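Uncharacterized aldehyde dehydrogenase AldY (Bacillus subtilis, PDB 4DNG) probably oxidises aldehydes to carboxylates with NAD+ as coenzyme, and may help protect the cell against stress from ethanol and related compounds. Local coordinates at residues Gly120-Val125 with Ile139-Leu144; Arg292-Gln297 with Ile390-Asp395; Pro365-Gly370 with Pro385-Ile390. One frame throughout, in Å; residues are numbered along the deposited sequence.

Interaction 1: residues Gly120-Val125 with Ile139-Leu144; sequences GELGGV and IYRLPL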
# COMPACT_ATOMS: atom_id res chain seq x y z
N GLY A 120 -3.32 -21.75 -7.62
CA GLY A 120 -2.97 -21.87 -9.01
C GLY A 120 -2.46 -20.61 -9.63
O GLY A 120 -1.97 -20.63 -10.74
N GLU A 121 -2.58 -19.50 -8.94
CA GLU A 121 -2.34 -18.20 -9.53
C GLU A 121 -0.92 -17.82 -9.91
O GLU A 121 -0.73 -16.81 -10.55
CB GLU A 121 -2.95 -17.12 -8.67
CG GLU A 121 -4.45 -17.13 -8.68
CD GLU A 121 -5.01 -16.81 -10.03
OE1 GLU A 121 -4.40 -17.22 -11.02
OE2 GLU A 121 -6.05 -16.15 -10.12
N LEU A 122 0.08 -18.59 -9.50
CA LEU A 122 1.47 -18.21 -9.72
C LEU A 122 2.04 -18.50 -11.11
O LEU A 122 2.94 -19.31 -11.23
CB LEU A 122 2.35 -19.00 -8.76
CG LEU A 122 2.28 -18.84 -7.25
CD1 LEU A 122 3.23 -19.81 -6.59
CD2 LEU A 122 2.65 -17.44 -6.84
N GLY A 123 1.55 -17.82 -12.15
CA GLY A 123 2.02 -18.06 -13.51
C GLY A 123 1.92 -16.88 -14.45
O GLY A 123 1.11 -16.00 -14.26
N GLY A 124 2.72 -16.88 -15.51
CA GLY A 124 2.86 -15.69 -16.37
C GLY A 124 1.85 -15.38 -17.47
O GLY A 124 1.58 -16.21 -18.31
N VAL A 125 1.34 -14.15 -17.46
CA VAL A 125 0.45 -13.61 -18.51
C VAL A 125 1.26 -12.78 -19.53
O VAL A 125 2.18 -12.06 -19.14
CB VAL A 125 -0.68 -12.75 -17.88
CG1 VAL A 125 -1.17 -11.65 -18.83
CG2 VAL A 125 -1.84 -13.62 -17.42
N ILE A 139 4.16 -10.50 -18.06
CA ILE A 139 3.94 -10.27 -16.65
C ILE A 139 3.80 -11.61 -15.95
O ILE A 139 3.06 -12.48 -16.40
CB ILE A 139 2.71 -9.36 -16.42
CG1 ILE A 139 2.99 -7.98 -17.02
CG2 ILE A 139 2.39 -9.26 -14.94
CD1 ILE A 139 1.74 -7.19 -17.36
N TYR A 140 4.55 -11.76 -14.87
CA TYR A 140 4.53 -12.97 -14.07
C TYR A 140 4.03 -12.66 -12.69
O TYR A 140 4.22 -11.56 -12.16
CB TYR A 140 5.92 -13.56 -13.96
CG TYR A 140 6.52 -13.96 -15.27
CD1 TYR A 140 7.02 -13.00 -16.14
CD2 TYR A 140 6.62 -15.30 -15.63
CE1 TYR A 140 7.59 -13.36 -17.35
CE2 TYR A 140 7.19 -15.67 -16.84
CZ TYR A 140 7.67 -14.69 -17.69
OH TYR A 140 8.24 -15.02 -18.90
N ARG A 141 3.40 -13.67 -12.10
CA ARG A 141 2.83 -13.61 -10.78
C ARG A 141 3.74 -14.45 -9.92
O ARG A 141 3.78 -15.68 -10.04
CB ARG A 141 1.43 -14.22 -10.79
CG ARG A 141 0.86 -14.50 -9.40
CD ARG A 141 0.12 -13.30 -8.86
NE ARG A 141 -1.12 -13.03 -9.58
CZ ARG A 141 -1.54 -11.81 -9.88
NH1 ARG A 141 -0.83 -10.75 -9.53
NH2 ARG A 141 -2.67 -11.65 -10.53
N LEU A 142 4.48 -13.78 -9.05
CA LEU A 142 5.47 -14.42 -8.21
C LEU A 142 5.12 -14.21 -6.74
O LEU A 142 4.35 -13.30 -6.42
CB LEU A 142 6.86 -13.83 -8.53
CG LEU A 142 7.87 -14.53 -9.45
CD1 LEU A 142 7.29 -15.03 -10.77
CD2 LEU A 142 9.04 -13.60 -9.74
N PRO A 143 5.69 -15.02 -5.83
CA PRO A 143 5.51 -14.78 -4.38
C PRO A 143 6.06 -13.41 -3.89
O PRO A 143 6.90 -12.80 -4.56
CB PRO A 143 6.28 -15.94 -3.73
CG PRO A 143 7.16 -16.51 -4.81
CD PRO A 143 6.51 -16.21 -6.12
N LEU A 144 5.58 -12.92 -2.75
CA LEU A 144 6.09 -11.65 -2.22
C LEU A 144 7.39 -11.87 -1.48
O LEU A 144 8.35 -11.11 -1.65
CB LEU A 144 5.08 -11.03 -1.27
CG LEU A 144 5.34 -9.67 -0.66
CD1 LEU A 144 5.77 -8.61 -1.68
CD2 LEU A 144 4.05 -9.26 0.02
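R141 packs against the turn at E121 and L122, its chain folded round one carbonyl oxygen. CB lies 3.4 Å from E121 O, and CG, anti to the backbone N (chi1 167°), comes as near as 3.0 Å to E121 O while also passing L122 CA. Bends at chi2 and chi3 keep CD and NE beside the same oxygen. E121 O sits at the edge of the guanidinium, near its plane. Farther out, NH2 forms a weak, long ion pair with E466 of helix 462-468. An alanine here removes everything beyond CB, which would probably open a gap beside E121 O and L122 CA and leave E466 without this distant positive partner. The turn holds itself: G123 N bonds back to E121 O at 3.0 Å, making L122 the centre of an inverse gamma turn. L122 CA approaches R141 O in a CA-H...O contact of 3.4 Å, and L122 CD2 touches P143 CD at 4.1 Å. Next, G124 CA meets Y140 CD2 obliquely at 3.9 Å. V125 and I139 then form an antiparallel hydrogen-bonded pair: I139 N to V125 O is 2.7 Å, the return bond weak. The short strand 125-126 thus borders strand 135-150, whose other neighbours include strand 469-477, as in the oligomerisation region of aldehyde dehydrogenases; Y140 OH binds E422 of the second subunit, while E121 and R141 both touch V465 of helix 462-468.

Interaction 2: residues Arg292-Gln297 with Ile390-Asp395; sequences RIIVHQ and IKAGSD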
# COMPACT_ATOMS: atom_id res chain seq x y z
N ARG A 292 -22.34 1.12 17.49
CA ARG A 292 -23.50 1.95 17.65
C ARG A 292 -24.55 1.59 16.59
O ARG A 292 -24.23 1.19 15.46
CB ARG A 292 -23.11 3.43 17.60
CG ARG A 292 -22.72 3.93 16.23
CD ARG A 292 -21.78 5.14 16.30
NE ARG A 292 -20.86 5.12 15.16
CZ ARG A 292 -21.13 5.62 13.96
NH1 ARG A 292 -20.23 5.51 12.99
NH2 ARG A 292 -22.27 6.25 13.72
N ILE A 293 -25.81 1.74 17.00
CA ILE A 293 -26.94 1.31 16.22
C ILE A 293 -27.77 2.57 15.99
O ILE A 293 -28.17 3.25 16.94
CB ILE A 293 -27.77 0.22 16.94
CG1 ILE A 293 -26.93 -1.05 17.13
CG2 ILE A 293 -29.03 -0.11 16.17
CD1 ILE A 293 -27.45 -2.00 18.20
N ILE A 294 -27.99 2.87 14.72
CA ILE A 294 -28.65 4.08 14.31
C ILE A 294 -30.01 3.67 13.75
O ILE A 294 -30.09 2.84 12.85
CB ILE A 294 -27.82 4.82 13.25
CG1 ILE A 294 -26.38 4.99 13.75
CG2 ILE A 294 -28.47 6.15 12.90
CD1 ILE A 294 -25.34 5.09 12.65
N VAL A 295 -31.06 4.25 14.32
CA VAL A 295 -32.41 3.85 13.99
C VAL A 295 -33.28 5.08 13.72
O VAL A 295 -33.39 5.97 14.58
CB VAL A 295 -33.03 2.99 15.10
CG1 VAL A 295 -34.43 2.54 14.70
CG2 VAL A 295 -32.16 1.78 15.39
N HIS A 296 -33.87 5.11 12.52
CA HIS A 296 -34.84 6.14 12.10
C HIS A 296 -35.93 6.34 13.12
O HIS A 296 -36.31 5.39 13.82
CB HIS A 296 -35.47 5.77 10.76
CG HIS A 296 -36.29 6.87 10.13
ND1 HIS A 296 -37.61 7.03 10.38
CD2 HIS A 296 -35.94 7.88 9.24
CE1 HIS A 296 -38.07 8.08 9.69
NE2 HIS A 296 -37.05 8.61 8.99
N GLN A 297 -36.46 7.57 13.17
CA GLN A 297 -37.44 7.98 14.19
C GLN A 297 -38.77 7.19 14.27
O GLN A 297 -39.17 6.79 15.37
CB GLN A 297 -37.71 9.50 14.12
CG GLN A 297 -38.30 10.01 12.81
CD GLN A 297 -38.72 11.47 12.87
OE1 GLN A 297 -37.95 12.34 13.29
NE2 GLN A 297 -39.94 11.75 12.43
N ILE A 390 -28.93 5.21 18.63
CA ILE A 390 -28.97 6.60 18.25
C ILE A 390 -30.19 6.90 17.37
O ILE A 390 -30.49 6.17 16.43
CB ILE A 390 -27.67 7.00 17.51
CG1 ILE A 390 -26.49 6.86 18.46
CG2 ILE A 390 -27.77 8.42 16.91
CD1 ILE A 390 -25.18 6.56 17.77
N LYS A 391 -30.87 7.99 17.70
CA LYS A 391 -32.03 8.47 16.97
C LYS A 391 -31.61 9.24 15.71
O LYS A 391 -30.72 10.09 15.78
CB LYS A 391 -32.85 9.38 17.89
CG LYS A 391 -34.23 9.78 17.39
CD LYS A 391 -35.23 8.65 17.55
CE LYS A 391 -36.63 9.13 17.88
NZ LYS A 391 -36.80 9.39 19.34
N ALA A 392 -32.24 8.92 14.58
CA ALA A 392 -32.11 9.70 13.34
C ALA A 392 -33.48 10.25 12.91
O ALA A 392 -34.50 9.53 12.94
CB ALA A 392 -31.50 8.85 12.23
N GLY A 393 -33.51 11.53 12.52
CA GLY A 393 -34.72 12.19 12.01
C GLY A 393 -34.99 12.03 10.52
O GLY A 393 -36.05 12.41 10.03
N SER A 394 -34.03 11.46 9.78
CA SER A 394 -34.22 11.11 8.37
C SER A 394 -33.33 9.91 7.98
O SER A 394 -32.46 9.49 8.76
CB SER A 394 -33.89 12.30 7.47
OG SER A 394 -32.49 12.36 7.22
N ASP A 395 -33.54 9.38 6.77
CA ASP A 395 -32.70 8.28 6.27
C ASP A 395 -31.35 8.78 5.80
O ASP A 395 -30.34 8.11 5.97
CB ASP A 395 -33.41 7.48 5.17
CG ASP A 395 -34.50 6.57 5.71
OD1 ASP A 395 -34.43 6.18 6.89
OD2 ASP A 395 -35.43 6.23 4.94
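I293, V295 and Q297 face I390 and A392 across a parallel ladder of backbone hydrogen bonds. I390 N gives to I293 O (2.7 Å) and V295 N to I390 O (2.9 Å), the latter nearly straight. A392 N reaches V295 O at 3.2 Å from above the carbonyl plane, 47° out of it, and the ladder ends in a weak bond from Q297 N to A392 O. Apolar contacts run diagonally, between neighbouring pairs on one face. I390 CD1 lies against the aliphatic stem of R292, 3.8 Å from R292 CB, the side chains crossing obliquely, and I294 CG2 meets A392 CB at 4.1 Å. K391 CE lies 3.9 Å from Q297 CB, its ammonium making a cation-pi contact with Y300. Polar and aromatic contacts gather at H296. CG stands anti to the backbone N (chi1 -170°), and the ring beyond it lies against S394 and D395: A392 O is over one face toward the rim, D395 N at the edge in plane, and D395 OD1 3.3 Å from H296 CD2, the carboxylate tilted 54° from the ring. D395 OD2 is hydrogen-bonded to S264 OG. H296 and S394 are N-caps of the following helices, 297-313 and 395-403. In the catalytic-domain sheet, strand 290-296 runs between strands 258-262 and 386-392; F303 and F307 of helix 297-313 cover I293, and A398 and M401 of helix 395-403 cover A392 and I390.

Interaction 3: residues Pro365-Gly370 with Pro385-Ile390; sequences PYVFVG and PIATII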
# COMPACT_ATOMS: atom_id res chain seq x y z
N PRO A 365 -25.01 -7.70 29.41
CA PRO A 365 -25.21 -6.64 28.43
C PRO A 365 -25.69 -5.32 29.03
O PRO A 365 -26.50 -5.32 29.97
CB PRO A 365 -26.28 -7.22 27.49
CG PRO A 365 -26.23 -8.69 27.69
CD PRO A 365 -25.77 -8.93 29.09
N TYR A 366 -25.17 -4.20 28.51
CA TYR A 366 -25.70 -2.86 28.79
C TYR A 366 -26.22 -2.26 27.51
O TYR A 366 -25.56 -2.33 26.47
CB TYR A 366 -24.63 -1.93 29.36
CG TYR A 366 -24.13 -2.26 30.76
CD1 TYR A 366 -23.33 -3.39 30.99
CD2 TYR A 366 -24.41 -1.41 31.83
CE1 TYR A 366 -22.85 -3.67 32.27
CE2 TYR A 366 -23.94 -1.68 33.11
CZ TYR A 366 -23.16 -2.81 33.32
OH TYR A 366 -22.70 -3.09 34.59
N VAL A 367 -27.40 -1.64 27.57
CA VAL A 367 -27.92 -0.93 26.41
C VAL A 367 -28.21 0.52 26.79
O VAL A 367 -29.06 0.81 27.64
CB VAL A 367 -29.17 -1.62 25.78
CG1 VAL A 367 -29.65 -0.83 24.57
CG2 VAL A 367 -28.86 -3.07 25.38
N PHE A 368 -27.46 1.43 26.16
CA PHE A 368 -27.69 2.86 26.26
C PHE A 368 -28.58 3.30 25.09
O PHE A 368 -28.41 2.83 23.96
CB PHE A 368 -26.37 3.62 26.23
CG PHE A 368 -25.56 3.47 27.48
CD1 PHE A 368 -25.85 4.24 28.61
CD2 PHE A 368 -24.50 2.56 27.55
CE1 PHE A 368 -25.10 4.10 29.77
CE2 PHE A 368 -23.75 2.42 28.71
CZ PHE A 368 -24.06 3.20 29.82
N VAL A 369 -29.53 4.19 25.36
CA VAL A 369 -30.46 4.63 24.33
C VAL A 369 -30.49 6.14 24.23
O VAL A 369 -30.12 6.84 25.17
CB VAL A 369 -31.90 4.09 24.55
CG1 VAL A 369 -31.94 2.58 24.34
CG2 VAL A 369 -32.42 4.45 25.94
N GLY A 370 -30.92 6.62 23.07
CA GLY A 370 -31.09 8.04 22.80
C GLY A 370 -29.80 8.82 22.89
O GLY A 370 -29.80 9.98 23.30
N PRO A 385 -19.94 -6.19 25.82
CA PRO A 385 -21.36 -6.25 25.47
C PRO A 385 -22.12 -4.97 25.84
O PRO A 385 -23.01 -4.98 26.68
CB PRO A 385 -21.87 -7.49 26.23
CG PRO A 385 -20.86 -7.75 27.30
CD PRO A 385 -19.60 -6.97 27.02
N ILE A 386 -21.74 -3.88 25.18
CA ILE A 386 -22.39 -2.59 25.34
C ILE A 386 -22.92 -2.15 23.99
O ILE A 386 -22.19 -2.12 23.00
CB ILE A 386 -21.42 -1.53 25.93
CG1 ILE A 386 -21.02 -1.90 27.35
CG2 ILE A 386 -22.08 -0.14 25.96
CD1 ILE A 386 -19.64 -1.39 27.73
N ALA A 387 -24.21 -1.84 23.96
CA ALA A 387 -24.86 -1.34 22.75
C ALA A 387 -25.29 0.10 22.96
O ALA A 387 -25.61 0.50 24.09
CB ALA A 387 -26.07 -2.20 22.38
N THR A 388 -25.26 0.88 21.89
CA THR A 388 -25.65 2.28 21.92
C THR A 388 -26.62 2.57 20.75
O THR A 388 -26.30 2.32 19.58
CB THR A 388 -24.41 3.22 21.87
OG1 THR A 388 -23.47 2.84 22.88
CG2 THR A 388 -24.81 4.66 22.08
N ILE A 389 -27.80 3.07 21.09
CA ILE A 389 -28.83 3.31 20.09
C ILE A 389 -28.97 4.81 19.90
O ILE A 389 -29.10 5.56 20.87
CB ILE A 389 -30.20 2.73 20.48
CG1 ILE A 389 -30.05 1.39 21.26
CG2 ILE A 389 -31.12 2.65 19.27
CD1 ILE A 389 -30.02 0.12 20.43
N ILE A 390 -28.93 5.21 18.63
CA ILE A 390 -28.97 6.60 18.25
C ILE A 390 -30.19 6.90 17.37
O ILE A 390 -30.49 6.17 16.43
CB ILE A 390 -27.67 7.00 17.51
CG1 ILE A 390 -26.49 6.86 18.46
CG2 ILE A 390 -27.77 8.42 16.91
CD1 ILE A 390 -25.18 6.56 17.77
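The F368 ring meets I386 at its edge: I386 CG2 lies in the ring plane, 4.0 Å from F368 CD2, and the two side chains run side by side, pointing the same way. The CD2 rim also skirts A387 O. The Y366 ring leads away from the contact; its CB touches I386 CG1 at 4.1 Å. Helix 332-347 packs on this face of the sheet, I342 touching Y366, F368 and I386. Between the strands, Y366 and F368 each both give and take a hydrogen bond: Y366 N to P385 O, A387 N to Y366 O, F368 N to A387 O and I389 N to F368 O, each 2.9 Å. This is the parallel pairing of a beta-alpha-beta unit in which strand 362-369, short helix 376-379 and strand 386-392 follow one another. On the face of V367 and A387, V367 CG2 meets A387 CB at 4.2 Å, while V367 CG1 reaches I389 CG1 at 4.0 Å. I389 CG1 also lies 3.8 Å from V369 CG1 and 3.5 Å from the backbone F368 O. Y300 of helix 297-313 touches both V369 and I389.

Overall arrangement
From the N terminus, interaction 1 comes first: a loop of 13 residues between its segments closes where the chain leaving helix 98-118 meets strand 135-150. It is complete before interaction 2 opens at R292. Interaction 2 closes a far longer loop of 92 residues, and interaction 3, spanning 14, is nested inside it. Both use strand 386-392 and share I390: strand 290-296 borders it in interaction 2 and strand 362-369 in interaction 3, so one strand joins both neighbours in the same sheet, with I293 N lying 2.7 Å from T388 O. Interaction 1 belongs to a separate sheet, its centre about 48 Å from the centres of the other two.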